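Hypothetical nigD-like protein (PDB 3QWN) is of unproven function but, as a NigD-like protein, probably acts as an immunity protein or antitoxin, pairing an OB domain with a beta sandwich domain. Local coordinates at residues P83-D88 and I130-S135. Numbering follows the deposited sequence.
Sequences PKPADD and IVEDLS
K84, flanked in sequence by two prolines, makes both backbone hydrogen bonds of this contact, which adds a minimal parallel edge strand to a five-stranded mixed sheet of the C-terminal beta sandwich domain. It illustrates how parallel pairing lets one residue straddle its opposite number: K84 N donates to I130 O (3.1 Å) in the plane of that carbonyl, and K84 O receives E132 N (2.8 Å), flanking V131. Both bonds are nearly straight at hydrogen, but E132 N comes in from above the K84 carbonyl plane, about 54° out of it. The N atoms of P83 and P85 face away from strand 127-133, so their missing N-H costs this pairing nothing; CA-H...O contacts from P83 to I130 O and from P85 CA to E132 O (3.4 Å) accompany the two bonds. Beyond P85 the chain leaves strand 127-133 in a type I turn closed by D88 N on P85 O.

V131 CG1, anti to its backbone N, touches A86 CB at 3.9 Å, on the face that also carries K84. On the opposite face P83 and I130 lie side by side, and both touch M145 and V166. E132, with CG anti to the backbone N (chi1 -177°) and its chain extended, runs beside the prolines; OE2 of the buried E132 is held by a salt bridge to K170 and a hydrogen bond with the Y171 hydroxyl, which would favour the charged carboxylate. The tightest apolar touch is P83 CB against I130 CG2, at 3.7 Å.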
ATOM      1  N   PRO A  83       3.088  10.221  -1.613  1.00 60.30           N
ATOM      2  CA  PRO A  83       3.984  10.641  -2.706  1.00 60.45           C
ATOM      3  C   PRO A  83       4.563  12.037  -2.438  1.00 63.00           C
ATOM      4  O   PRO A  83       3.829  12.969  -2.091  1.00 63.10           O
ATOM      5  CB  PRO A  83       3.066  10.632  -3.946  1.00 62.38           C
ATOM      6  CG  PRO A  83       1.929   9.762  -3.571  1.00 65.38           C
ATOM      7  CD  PRO A  83       1.715   9.990  -2.112  1.00 60.49           C
ATOM      8  N   LYS A  84       5.888  12.153  -2.544  1.00 58.49           N
ATOM      9  CA  LYS A  84       6.597  13.393  -2.282  1.00 60.43           C
ATOM     10  C   LYS A  84       7.629  13.662  -3.387  1.00 66.24           C
ATOM     11  O   LYS A  84       8.223  12.705  -3.891  1.00 63.22           O
ATOM     12  CB  LYS A  84       7.267  13.352  -0.895  1.00 62.29           C
ATOM     13  CG  LYS A  84       6.314  13.577   0.272  1.00 69.73           C
ATOM     14  CD  LYS A  84       6.891  12.969   1.549  1.00 89.93           C
ATOM     15  CE  LYS A  84       5.876  12.860   2.676  1.00105.63           C
ATOM     16  NZ  LYS A  84       6.383  12.038   3.821  1.00112.51           N
ATOM     17  N   PRO A  85       7.860  14.951  -3.779  1.00 67.29           N
ATOM     18  CA  PRO A  85       8.856  15.232  -4.836  1.00 69.44           C
ATOM     19  C   PRO A  85      10.275  14.886  -4.394  1.00 74.65           C
ATOM     20  O   PRO A  85      10.531  14.820  -3.197  1.00 74.70           O
ATOM     21  CB  PRO A  85       8.697  16.736  -5.081  1.00 74.20           C
ATOM     22  CG  PRO A  85       8.141  17.272  -3.799  1.00 78.46           C
ATOM     23  CD  PRO A  85       7.238  16.202  -3.286  1.00 70.77           C
ATOM     24  N   ALA A  86      11.190  14.668  -5.357  1.00 72.75           N
ATOM     25  CA  ALA A  86      12.590  14.306  -5.097  1.00 73.95           C
ATOM     26  C   ALA A  86      13.322  15.332  -4.188  1.00 85.55           C
ATOM     27  O   ALA A  86      14.278  14.966  -3.504  1.00 85.16           O
ATOM     28  CB  ALA A  86      13.333  14.152  -6.411  1.00 75.00           C
ATOM     29  N   ASP A  87      12.849  16.600  -4.185  1.00 88.04           N
ATOM     30  CA  ASP A  87      13.393  17.719  -3.414  1.00 91.62           C
ATOM     31  C   ASP A  87      12.801  17.794  -1.990  1.00 95.43           C
ATOM     32  O   ASP A  87      13.165  18.699  -1.240  1.00 97.92           O
ATOM     33  CB  ASP A  87      13.173  19.060  -4.158  1.00 97.47           C
ATOM     34  CG  ASP A  87      11.732  19.377  -4.538  1.00113.82           C
ATOM     35  OD1 ASP A  87      10.908  19.608  -3.621  1.00111.57           O
ATOM     36  OD2 ASP A  87      11.440  19.446  -5.758  1.00126.84           O
ATOM     37  N   ASP A  88      11.903  16.859  -1.613  1.00 88.60           N
ATOM     38  CA  ASP A  88      11.292  16.851  -0.279  1.00 87.31           C
ATOM     39  C   ASP A  88      12.334  16.509   0.785  1.00 93.41           C
ATOM     40  O   ASP A  88      13.197  15.676   0.516  1.00 92.70           O
ATOM     41  CB  ASP A  88      10.129  15.855  -0.215  1.00 85.75           C
ATOM     42  CG  ASP A  88       9.304  15.936   1.054  1.00 92.29           C
ATOM     43  OD1 ASP A  88       9.693  15.290   2.059  1.00 93.21           O
ATOM     44  OD2 ASP A  88       8.290  16.669   1.056  1.00 91.80           O
ATOM     45  N   ILE A 130       7.470   6.914  -2.092  1.00 49.03           N
ATOM     46  CA  ILE A 130       7.078   7.190  -3.454  1.00 48.40           C
ATOM     47  C   ILE A 130       7.657   8.540  -3.838  1.00 57.44           C
ATOM     48  O   ILE A 130       7.366   9.553  -3.188  1.00 58.28           O
ATOM     49  CB  ILE A 130       5.534   7.134  -3.653  1.00 49.53           C
ATOM     50  CG1 ILE A 130       4.956   5.698  -3.441  1.00 46.40           C
ATOM     51  CG2 ILE A 130       5.120   7.737  -5.024  1.00 48.01           C
ATOM     52  CD1 ILE A 130       5.365   4.594  -4.542  1.00 48.19           C
ATOM     53  N   VAL A 131       8.498   8.546  -4.879  1.00 56.21           N
ATOM     54  CA  VAL A 131       9.084   9.760  -5.439  1.00 57.69           C
ATOM     55  C   VAL A 131       8.114  10.236  -6.521  1.00 60.82           C
ATOM     56  O   VAL A 131       7.876   9.532  -7.498  1.00 57.08           O
ATOM     57  CB  VAL A 131      10.530   9.567  -5.953  1.00 61.25           C
ATOM     58  CG1 VAL A 131      11.146  10.906  -6.347  1.00 63.11           C
ATOM     59  CG2 VAL A 131      11.391   8.857  -4.907  1.00 59.88           C
ATOM     60  N   GLU A 132       7.513  11.403  -6.296  1.00 61.78           N
ATOM     61  CA  GLU A 132       6.494  12.004  -7.141  1.00 62.69           C
ATOM     62  C   GLU A 132       7.074  13.013  -8.137  1.00 70.91           C
ATOM     63  O   GLU A 132       7.876  13.891  -7.776  1.00 72.62           O
ATOM     64  CB  GLU A 132       5.455  12.693  -6.239  1.00 64.06           C
ATOM     65  CG  GLU A 132       4.278  13.328  -6.952  1.00 74.31           C
ATOM     66  CD  GLU A 132       3.433  14.194  -6.043  1.00 87.33           C
ATOM     67  OE1 GLU A 132       3.954  15.211  -5.528  1.00 80.41           O
ATOM     68  OE2 GLU A 132       2.245  13.857  -5.848  1.00 75.40           O
ATOM     69  N   ASP A 133       6.611  12.901  -9.393  1.00 68.91           N
ATOM     70  CA  ASP A 133       6.935  13.825 -10.477  1.00 72.18           C
ATOM     71  C   ASP A 133       5.624  14.270 -11.107  1.00 78.91           C
ATOM     72  O   ASP A 133       4.893  13.444 -11.653  1.00 76.62           O
ATOM     73  CB  ASP A 133       7.901  13.219 -11.512  1.00 74.27           C
ATOM     74  CG  ASP A 133       8.012  14.036 -12.791  1.00 91.34           C
ATOM     75  OD1 ASP A 133       8.177  15.270 -12.696  1.00 95.67           O
ATOM     76  OD2 ASP A 133       7.916  13.443 -13.884  1.00 97.78           O
ATOM     77  N   LEU A 134       5.314  15.573 -10.999  1.00 79.53           N
ATOM     78  CA  LEU A 134       4.064  16.103 -11.522  1.00 80.17           C
ATOM     79  C   LEU A 134       4.280  16.965 -12.756  1.00 88.47           C
ATOM     80  O   LEU A 134       3.382  17.724 -13.116  1.00 91.30           O
ATOM     81  CB  LEU A 134       3.324  16.889 -10.428  1.00 80.14           C
ATOM     82  CG  LEU A 134       2.866  16.095  -9.208  1.00 81.22           C
ATOM     83  CD1 LEU A 134       2.410  17.031  -8.091  1.00 81.64           C
ATOM     84  CD2 LEU A 134       1.786  15.065  -9.564  1.00 81.23           C
ATOM     85  N   SER A 135       5.425  16.797 -13.456  1.00 85.91           N
ATOM     86  CA  SER A 135       5.784  17.576 -14.656  1.00 88.42           C
ATOM     87  C   SER A 135       4.737  17.483 -15.792  1.00 92.88           C
ATOM     88  O   SER A 135       4.594  18.435 -16.565  1.00 95.54           O
ATOM     89  CB  SER A 135       7.152  17.158 -15.183  1.00 91.95           C
ATOM     90  OG  SER A 135       7.182  15.797 -15.578  1.00101.28           O
TER